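Local coordinates for sensor protein TorS (PDB 3O1I) that probably serves as a membrane-bound sensor histidine kinase of a phosphorelay; this chain is its sensor domain, found in complex with the periplasmic protein TorT, at residues 96-101 and 179-184; 113-118 and 217-222; 117-122 and 162-167. One frame throughout, in Å; residues are numbered along the deposited sequence.

Contact 1. Residues 96-101 and 179-184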
loop_
_atom_site.group_PDB
_atom_site.type_symbol
_atom_site.label_atom_id
_atom_site.label_comp_id
_atom_site.label_asym_id
_atom_site.label_seq_id
_atom_site.Cartn_x
_atom_site.Cartn_y
_atom_site.Cartn_z
ATOM N N GLU B 96 14.797 -21.497 5.527
ATOM C CA GLU B 96 15.555 -20.512 4.778
ATOM C C GLU B 96 14.624 -19.350 4.399
ATOM O O GLU B 96 14.999 -18.173 4.480
ATOM C CB GLU B 96 16.146 -21.155 3.525
ATOM C CG GLU B 96 17.126 -20.263 2.761
ATOM C CD GLU B 96 18.527 -20.215 3.370
ATOM O OE1 GLU B 96 19.312 -19.330 2.976
ATOM O OE2 GLU B 96 18.858 -21.061 4.223
ATOM N N ILE B 97 13.403 -19.703 4.009
ATOM C CA ILE B 97 12.393 -18.745 3.610
ATOM C C ILE B 97 11.980 -17.886 4.790
ATOM O O ILE B 97 11.892 -16.666 4.672
ATOM C CB ILE B 97 11.156 -19.472 3.027
ATOM C CG1 ILE B 97 11.547 -20.170 1.713
ATOM C CG2 ILE B 97 10.016 -18.484 2.786
ATOM C CD1 ILE B 97 10.493 -21.165 1.145
ATOM N N ASP B 98 11.728 -18.512 5.931
ATOM C CA ASP B 98 11.328 -17.754 7.104
ATOM C C ASP B 98 12.434 -16.772 7.487
ATOM O O ASP B 98 12.176 -15.625 7.889
ATOM C CB ASP B 98 11.042 -18.683 8.286
ATOM C CG ASP B 98 9.681 -19.365 8.182
ATOM O OD1 ASP B 98 8.702 -18.712 7.745
ATOM O OD2 ASP B 98 9.582 -20.557 8.552
ATOM N N THR B 99 13.672 -17.223 7.342
ATOM C CA THR B 99 14.819 -16.400 7.687
ATOM C C THR B 99 15.006 -15.215 6.745
ATOM O O THR B 99 15.033 -14.057 7.160
ATOM C CB THR B 99 16.098 -17.280 7.733
ATOM O OG1 THR B 99 16.086 -18.023 8.952
ATOM C CG2 THR B 99 17.363 -16.445 7.699
ATOM N N ARG B 100 15.135 -15.524 5.469
ATOM C CA ARG B 100 15.329 -14.510 4.461
ATOM C C ARG B 100 14.171 -13.517 4.454
ATOM O O ARG B 100 14.371 -12.308 4.313
ATOM C CB ARG B 100 15.475 -15.172 3.092
ATOM C CG ARG B 100 16.586 -16.165 3.021
ATOM C CD ARG B 100 17.369 -15.930 1.774
ATOM N NE ARG B 100 18.442 -16.892 1.573
ATOM C CZ ARG B 100 19.609 -16.551 1.043
ATOM N NH1 ARG B 100 19.816 -15.295 0.684
ATOM N NH2 ARG B 100 20.564 -17.442 0.869
ATOM N N VAL B 101 12.958 -14.021 4.618
ATOM C CA VAL B 101 11.797 -13.146 4.601
ATOM C C VAL B 101 11.731 -12.175 5.791
ATOM O O VAL B 101 11.258 -11.048 5.658
ATOM C CB VAL B 101 10.509 -14.002 4.492
ATOM C CG1 VAL B 101 9.322 -13.295 5.124
ATOM C CG2 VAL B 101 10.243 -14.304 3.022
ATOM N N GLU B 179 3.518 -10.760 2.361
ATOM C CA GLU B 179 2.817 -11.869 1.712
ATOM C C GLU B 179 3.776 -13.012 1.340
ATOM O O GLU B 179 3.407 -14.192 1.385
ATOM C CB GLU B 179 2.094 -11.398 0.439
ATOM C CG GLU B 179 1.217 -12.492 -0.197
ATOM C CD GLU B 179 0.678 -12.133 -1.575
ATOM O OE1 GLU B 179 0.689 -10.933 -1.929
ATOM O OE2 GLU B 179 0.232 -13.050 -2.302
ATOM N N ALA B 180 5.002 -12.653 0.977
ATOM C CA ALA B 180 6.008 -13.619 0.566
ATOM C C ALA B 180 6.087 -14.892 1.416
ATOM O O ALA B 180 5.911 -16.000 0.894
ATOM C CB ALA B 180 7.365 -12.941 0.522
ATOM N N ARG B 181 6.342 -14.733 2.716
ATOM C CA ARG B 181 6.488 -15.859 3.636
ATOM C C ARG B 181 5.646 -17.087 3.358
ATOM O O ARG B 181 6.155 -18.189 3.311
ATOM C CB ARG B 181 6.219 -15.423 5.073
ATOM C CG ARG B 181 6.395 -16.552 6.082
ATOM C CD ARG B 181 5.844 -16.187 7.436
ATOM N NE ARG B 181 6.465 -17.000 8.476
ATOM C CZ ARG B 181 6.532 -16.660 9.766
ATOM N NH1 ARG B 181 6.008 -15.514 10.191
ATOM N NH2 ARG B 181 7.154 -17.451 10.637
ATOM N N THR B 182 4.354 -16.906 3.170
ATOM C CA THR B 182 3.473 -18.040 2.936
ATOM C C THR B 182 3.070 -18.338 1.482
ATOM O O THR B 182 2.136 -19.104 1.242
ATOM C CB THR B 182 2.207 -17.885 3.800
ATOM O OG1 THR B 182 1.540 -16.667 3.455
ATOM C CG2 THR B 182 2.583 -17.821 5.266
ATOM N N LEU B 183 3.777 -17.766 0.512
ATOM C CA LEU B 183 3.438 -18.016 -0.893
ATOM C C LEU B 183 3.668 -19.451 -1.363
ATOM O O LEU B 183 4.763 -19.984 -1.256
ATOM C CB LEU B 183 4.212 -17.077 -1.807
ATOM C CG LEU B 183 3.644 -15.671 -1.843
ATOM C CD1 LEU B 183 4.593 -14.722 -2.555
ATOM C CD2 LEU B 183 2.311 -15.728 -2.521
ATOM N N THR B 184 2.636 -20.082 -1.888
ATOM C CA THR B 184 2.821 -21.444 -2.341
ATOM C C THR B 184 2.283 -21.654 -3.735
ATOM O O THR B 184 2.425 -22.730 -4.293
ATOM C CB THR B 184 2.130 -22.450 -1.405
ATOM O OG1 THR B 184 0.723 -22.164 -1.346
ATOM C CG2 THR B 184 2.738 -22.386 -0.018
#

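Contact 2. Residues 113-118 and 217-222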
loop_
_atom_site.group_PDB
_atom_site.type_symbol
_atom_site.label_atom_id
_atom_site.label_comp_id
_atom_site.label_asym_id
_atom_site.label_seq_id
_atom_site.Cartn_x
_atom_site.Cartn_y
_atom_site.Cartn_z
ATOM N N GLN B 113 8.962 3.457 7.208
ATOM C CA GLN B 113 9.005 4.460 8.275
ATOM C C GLN B 113 9.881 5.654 7.871
ATOM O O GLN B 113 9.564 6.813 8.174
ATOM C CB GLN B 113 9.548 3.818 9.563
ATOM C CG GLN B 113 8.668 2.711 10.101
ATOM C CD GLN B 113 9.295 1.977 11.261
ATOM O OE1 GLN B 113 10.469 2.182 11.555
ATOM N NE2 GLN B 113 8.521 1.098 11.922
ATOM N N LEU B 114 10.983 5.373 7.181
ATOM C CA LEU B 114 11.852 6.441 6.744
ATOM C C LEU B 114 11.122 7.362 5.780
ATOM O O LEU B 114 11.140 8.577 5.941
ATOM C CB LEU B 114 13.112 5.890 6.075
ATOM C CG LEU B 114 14.118 6.992 5.694
ATOM C CD1 LEU B 114 14.355 7.906 6.884
ATOM C CD2 LEU B 114 15.430 6.378 5.250
ATOM N N THR B 115 10.478 6.802 4.772
ATOM C CA THR B 115 9.779 7.654 3.834
ATOM C C THR B 115 8.558 8.281 4.478
ATOM O O THR B 115 8.122 9.347 4.054
ATOM C CB THR B 115 9.344 6.889 2.588
ATOM O OG1 THR B 115 8.500 5.795 2.963
ATOM C CG2 THR B 115 10.549 6.380 1.856
ATOM N N ARG B 116 8.007 7.627 5.497
ATOM C CA ARG B 116 6.832 8.167 6.181
ATOM C C ARG B 116 7.249 9.449 6.891
ATOM O O ARG B 116 6.526 10.451 6.899
ATOM C CB ARG B 116 6.304 7.172 7.209
ATOM C CG ARG B 116 4.967 7.564 7.768
ATOM C CD ARG B 116 4.476 6.606 8.822
ATOM N NE ARG B 116 3.020 6.660 8.910
ATOM C CZ ARG B 116 2.196 6.057 8.052
ATOM N NH1 ARG B 116 2.679 5.344 7.042
ATOM N NH2 ARG B 116 0.883 6.175 8.196
ATOM N N THR B 117 8.432 9.390 7.487
ATOM C CA THR B 117 9.017 10.512 8.197
ATOM C C THR B 117 9.167 11.731 7.276
ATOM O O THR B 117 8.812 12.852 7.646
ATOM C CB THR B 117 10.391 10.125 8.733
ATOM O OG1 THR B 117 10.256 9.026 9.639
ATOM C CG2 THR B 117 11.005 11.268 9.458
ATOM N N GLN B 118 9.690 11.511 6.076
ATOM C CA GLN B 118 9.866 12.604 5.134
ATOM C C GLN B 118 8.509 13.184 4.747
ATOM O O GLN B 118 8.407 14.369 4.422
ATOM C CB GLN B 118 10.596 12.114 3.891
ATOM C CG GLN B 118 11.993 11.607 4.178
ATOM C CD GLN B 118 12.641 10.936 2.974
ATOM O OE1 GLN B 118 12.913 11.569 1.952
ATOM N NE2 GLN B 118 12.885 9.640 3.094
ATOM N N LYS B 217 20.810 8.695 0.537
ATOM C CA LYS B 217 21.758 7.602 0.694
ATOM C C LYS B 217 21.143 6.464 1.514
ATOM O O LYS B 217 21.178 5.316 1.091
ATOM C CB LYS B 217 23.053 8.098 1.354
ATOM C CG LYS B 217 23.956 6.987 1.897
ATOM C CD LYS B 217 25.377 7.489 2.208
ATOM C CE LYS B 217 26.140 7.854 0.925
ATOM N NZ LYS B 217 27.538 8.319 1.167
ATOM N N GLN B 218 20.578 6.774 2.675
ATOM C CA GLN B 218 19.966 5.744 3.510
ATOM C C GLN B 218 18.939 4.927 2.726
ATOM O O GLN B 218 18.944 3.695 2.766
ATOM C CB GLN B 218 19.268 6.368 4.716
ATOM C CG GLN B 218 20.138 7.196 5.608
ATOM C CD GLN B 218 19.321 7.896 6.655
ATOM O OE1 GLN B 218 18.356 8.593 6.335
ATOM N NE2 GLN B 218 19.691 7.719 7.919
ATOM N N MET B 219 18.049 5.623 2.027
ATOM C CA MET B 219 17.023 4.968 1.227
ATOM C C MET B 219 17.690 4.088 0.180
ATOM O O MET B 219 17.302 2.932 -0.020
ATOM C CB MET B 219 16.129 6.012 0.566
ATOM C CG MET B 219 14.946 6.432 1.443
ATOM S SD MET B 219 13.962 7.773 0.723
ATOM C CE MET B 219 12.923 6.872 -0.377
ATOM N N SER B 220 18.706 4.630 -0.478
ATOM C CA SER B 220 19.437 3.864 -1.475
ATOM C C SER B 220 20.098 2.640 -0.856
ATOM O O SER B 220 20.170 1.590 -1.472
ATOM C CB SER B 220 20.515 4.720 -2.128
ATOM O OG SER B 220 20.038 5.284 -3.323
ATOM N N GLN B 221 20.596 2.780 0.364
ATOM C CA GLN B 221 21.250 1.661 1.026
ATOM C C GLN B 221 20.253 0.552 1.331
ATOM O O GLN B 221 20.570 -0.626 1.191
ATOM C CB GLN B 221 21.918 2.129 2.316
ATOM C CG GLN B 221 23.427 1.909 2.351
ATOM C CD GLN B 221 24.163 3.065 3.023
ATOM O OE1 GLN B 221 23.771 3.522 4.105
ATOM N NE2 GLN B 221 25.235 3.544 2.387
ATOM N N LEU B 222 19.047 0.931 1.742
ATOM C CA LEU B 222 18.032 -0.049 2.064
ATOM C C LEU B 222 17.589 -0.770 0.793
ATOM O O LEU B 222 17.426 -1.994 0.793
ATOM C CB LEU B 222 16.844 0.635 2.752
ATOM C CG LEU B 222 17.133 1.262 4.127
ATOM C CD1 LEU B 222 16.154 2.375 4.427
ATOM C CD2 LEU B 222 17.082 0.182 5.202
#

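Contact 3. Residues 117-122 and 162-167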
loop_
_atom_site.group_PDB
_atom_site.type_symbol
_atom_site.label_atom_id
_atom_site.label_comp_id
_atom_site.label_asym_id
_atom_site.label_seq_id
_atom_site.Cartn_x
_atom_site.Cartn_y
_atom_site.Cartn_z
ATOM N N THR B 117 8.432 9.390 7.487
ATOM C CA THR B 117 9.017 10.512 8.197
ATOM C C THR B 117 9.167 11.731 7.276
ATOM O O THR B 117 8.812 12.852 7.646
ATOM C CB THR B 117 10.391 10.125 8.733
ATOM O OG1 THR B 117 10.256 9.026 9.639
ATOM C CG2 THR B 117 11.005 11.268 9.458
ATOM N N GLN B 118 9.690 11.511 6.076
ATOM C CA GLN B 118 9.866 12.604 5.134
ATOM C C GLN B 118 8.509 13.184 4.747
ATOM O O GLN B 118 8.407 14.369 4.422
ATOM C CB GLN B 118 10.596 12.114 3.891
ATOM C CG GLN B 118 11.993 11.607 4.178
ATOM C CD GLN B 118 12.641 10.936 2.974
ATOM O OE1 GLN B 118 12.913 11.569 1.952
ATOM N NE2 GLN B 118 12.885 9.640 3.094
ATOM N N VAL B 119 7.468 12.351 4.775
ATOM C CA VAL B 119 6.131 12.817 4.430
ATOM C C VAL B 119 5.619 13.732 5.534
ATOM O O VAL B 119 4.961 14.755 5.276
ATOM C CB VAL B 119 5.139 11.645 4.243
ATOM C CG1 VAL B 119 3.701 12.151 4.214
ATOM C CG2 VAL B 119 5.419 10.953 2.947
ATOM N N GLN B 120 5.934 13.368 6.768
ATOM C CA GLN B 120 5.490 14.163 7.888
ATOM C C GLN B 120 6.283 15.462 8.018
ATOM O O GLN B 120 5.707 16.514 8.339
ATOM C CB GLN B 120 5.568 13.335 9.164
ATOM C CG GLN B 120 4.353 12.430 9.350
ATOM C CD GLN B 120 4.660 11.207 10.187
ATOM O OE1 GLN B 120 5.185 11.314 11.303
ATOM N NE2 GLN B 120 4.334 10.032 9.655
ATOM N N ASN B 121 7.591 15.389 7.757
ATOM C CA ASN B 121 8.449 16.562 7.832
ATOM C C ASN B 121 7.952 17.572 6.810
ATOM O O ASN B 121 7.443 18.635 7.169
ATOM C CB ASN B 121 9.907 16.201 7.523
ATOM C CG ASN B 121 10.567 15.413 8.641
ATOM O OD1 ASN B 121 10.121 15.452 9.793
ATOM N ND2 ASN B 121 11.643 14.703 8.311
ATOM N N THR B 122 8.100 17.226 5.532
ATOM C CA THR B 122 7.667 18.086 4.441
ATOM C C THR B 122 6.340 18.735 4.782
ATOM O O THR B 122 6.111 19.898 4.485
ATOM C CB THR B 122 7.499 17.293 3.149
ATOM O OG1 THR B 122 8.788 16.941 2.634
ATOM C CG2 THR B 122 6.769 18.132 2.114
ATOM N N ARG B 162 5.204 14.318 -4.365
ATOM C CA ARG B 162 6.430 13.609 -4.721
ATOM C C ARG B 162 6.771 12.513 -3.721
ATOM O O ARG B 162 7.049 11.377 -4.093
ATOM C CB ARG B 162 7.563 14.625 -4.764
ATOM C CG ARG B 162 8.847 14.154 -5.344
ATOM C CD ARG B 162 8.930 14.475 -6.815
ATOM N NE ARG B 162 10.310 14.380 -7.301
ATOM C CZ ARG B 162 11.282 15.232 -6.981
ATOM N NH1 ARG B 162 11.042 16.262 -6.173
ATOM N NH2 ARG B 162 12.496 15.050 -7.469
ATOM N N LEU B 163 6.758 12.870 -2.442
ATOM C CA LEU B 163 7.086 11.921 -1.393
ATOM C C LEU B 163 5.926 11.011 -1.034
ATOM O O LEU B 163 6.146 9.885 -0.589
ATOM C CB LEU B 163 7.590 12.655 -0.148
ATOM C CG LEU B 163 8.877 13.454 -0.381
ATOM C CD1 LEU B 163 9.321 14.119 0.894
ATOM C CD2 LEU B 163 9.967 12.536 -0.897
ATOM N N HIS B 164 4.699 11.488 -1.213
ATOM C CA HIS B 164 3.530 10.667 -0.932
ATOM C C HIS B 164 3.645 9.392 -1.762
ATOM O O HIS B 164 3.417 8.290 -1.274
ATOM C CB HIS B 164 2.247 11.393 -1.318
ATOM C CG HIS B 164 1.676 12.254 -0.230
ATOM N ND1 HIS B 164 2.028 12.115 1.098
ATOM C CD2 HIS B 164 0.700 13.195 -0.260
ATOM C CE1 HIS B 164 1.287 12.926 1.835
ATOM N NE2 HIS B 164 0.473 13.591 1.036
ATOM N N GLU B 165 4.021 9.552 -3.021
ATOM C CA GLU B 165 4.172 8.422 -3.919
ATOM C C GLU B 165 5.313 7.505 -3.497
ATOM O O GLU B 165 5.197 6.279 -3.529
ATOM C CB GLU B 165 4.410 8.920 -5.352
ATOM C CG GLU B 165 3.127 9.307 -6.099
ATOM C CD GLU B 165 2.123 8.145 -6.200
ATOM O OE1 GLU B 165 2.471 7.088 -6.783
ATOM O OE2 GLU B 165 0.983 8.290 -5.695
ATOM N N LEU B 166 6.421 8.117 -3.101
ATOM C CA LEU B 166 7.595 7.380 -2.681
ATOM C C LEU B 166 7.184 6.484 -1.521
ATOM O O LEU B 166 7.552 5.314 -1.461
ATOM C CB LEU B 166 8.679 8.362 -2.249
ATOM C CG LEU B 166 10.102 7.822 -2.126
ATOM C CD1 LEU B 166 10.589 7.340 -3.481
ATOM C CD2 LEU B 166 10.998 8.917 -1.602
ATOM N N HIS B 167 6.401 7.052 -0.609
ATOM C CA HIS B 167 5.898 6.340 0.560
ATOM C C HIS B 167 4.992 5.215 0.089
ATOM O O HIS B 167 5.064 4.094 0.584
ATOM C CB HIS B 167 5.100 7.295 1.442
ATOM C CG HIS B 167 4.544 6.653 2.669
ATOM N ND1 HIS B 167 5.224 5.675 3.365
ATOM C CD2 HIS B 167 3.382 6.849 3.335
ATOM C CE1 HIS B 167 4.503 5.297 4.406
ATOM N NE2 HIS B 167 3.382 5.993 4.410
#

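Contact 1. Residues 96-101 and 179-184
D98 OD1 lies at the edge of the R181 guanidinium, near the plane of that group. The carboxylate does not lie flat against it; the two planes stand 78° apart. R181 NE donates to D98 OD1 at 2.9 Å, in a bond bent to 140°. OD1 is approached from above the carboxylate plane. R181 NH2 is farther from D98 OD1, at 3.5 Å, so the salt bridge rests on NE rather than on a two-pronged grip. R181 CG stands anti to the backbone N (chi1 -178°), and the chain then runs extended to NE. This carries NE across to D98 on helix 63-138.

The other flat group, the guanidinium of R100, belongs to a different face of that helix. Its NE bonds to E96 OE1 at 2.9 Å, one helical turn back, on the oxygen's anti lone pair. R100 also packs on V232 and I235 of helix 231-271.

Beside the salt bridge the touching groups are mostly aliphatic. V101 CG2 touches A180 CB at 4.0 Å. V101 CG1 touches R181 CB at 3.8 Å, with the two side chains crossing at about a right angle. I97 CG2 sits near R181 O, and the I97 side chain also packs on I235.

R181 is where helix 142-180 loses its helical backbone. A type I beta turn runs from A180 to L183, closed by L183 N bonding to A180 O at 2.8 Å. The arrangement is a helix end turning off toward helix 186-208, held against a long neighbouring helix of an all-helical bundle.

Contact 2. Residues 113-118 and 217-222
M219 points from helix 213-227 at helix 63-138 and meets L114, T115 and Q118 there. From CB the chain runs to CG, which packs on L114 CD2 at 3.8 Å. SD comes next. It accepts a weak hydrogen bond from Q118 NE2 at 3.2 Å, nearly straight at 170°. The two side chains come from opposite directions, and NE2 is the amide atom at the sulfur. The chain bends at its last torsion (chi3 83°). This turns CE onto the methyl of T115, and T115 CG2 also lies 3.9 Å from M219 SD.

L114 works the other way. Its CD2 reaches between side chains of helix 213-227. Besides M219 it touches Q218 OE1 at 3.8 Å and L222 CD1 at 4.2 Å. L222 continues the packing along the same long helix, on L107 and L111.

The helices run antiparallel, at 155°, and the axes of the two segments are 11.0 Å apart. That is a wide spacing, bridged by long side chains. The hydroxyl of T115 is turned to its own helix, where OG1 bonds to E112 O. Q113 OE1 takes a hydrogen bond from N48 of a TorT chain, so one flank of this helix serves the complex with TorT.

The chemistry is mainly apolar, with the T115 hydroxyl satisfied within its helix. The buried amide of Q118 has a sulfur as its partner here. The one polar link across the segments is this weak N-H to sulfur bond, consistent with a pair held mainly by packing.

Contact 3. Residues 117-122 and 162-167
V119 has CG1 anti to its backbone N (chi1 167°) and CG2 anti to its carbonyl carbon, and this splits its two methyls between H164 and H167. The motif is an antiparallel helical hairpin. Helix 63-138 turns at its end into helix 142-180, and the axes of the two segments lie 9.1 Å apart at 161°.

V119 CG1 comes to the edge of the H164 ring, near its plane, 3.5 Å from H164 CE1. V119 CG2 settles against the helix backbone beside L163, with L163 O at 3.8 Å, and against H167 CB at 4.0 Å. Both histidines are crossed by V119 at about a right angle.

The histidines also face the dimer. The ring of H164 stacks on H164 of the second subunit, and that same neighbouring ring meets H167 with planes about 35° apart. V119 packs on E161 of the second subunit. The same histidines thus serve both the hairpin and the subunit interface.

L163 carries the contact on to Q118 and T122. Its CD1 reaches Q118 CB at 3.8 Å and lies 3.7 Å from Q118 O. That carbonyl oxygen has two donors on opposite faces of its plane: T122 N at 3.1 Å and T122 OG1 at 3.2 Å. T122 OG1, so bonded, rests against L163 CD1.

How the contacts relate
All three contacts use helix 63-138 and are largely buried, but they sit at different levels of the bundle. The centre of contact 1 lies about 5 Å from the centre of the chain, yet the contact includes an exposed arginine and a salt bridge. Those of contacts 2 and 3 lie about 27 and 32 Å from it, on the same side. Neither has a salt bridge across its segments; contact 2 has a weak amide-sulfur bond and contact 3 no hydrogen bond across. Contacts 1 and 3 both pair helix 63-138 with helix 142-180; contact 2 brings in helix 213-227. Contacts 2 and 3 share T117 and Q118 and touch: M219 packs on L166.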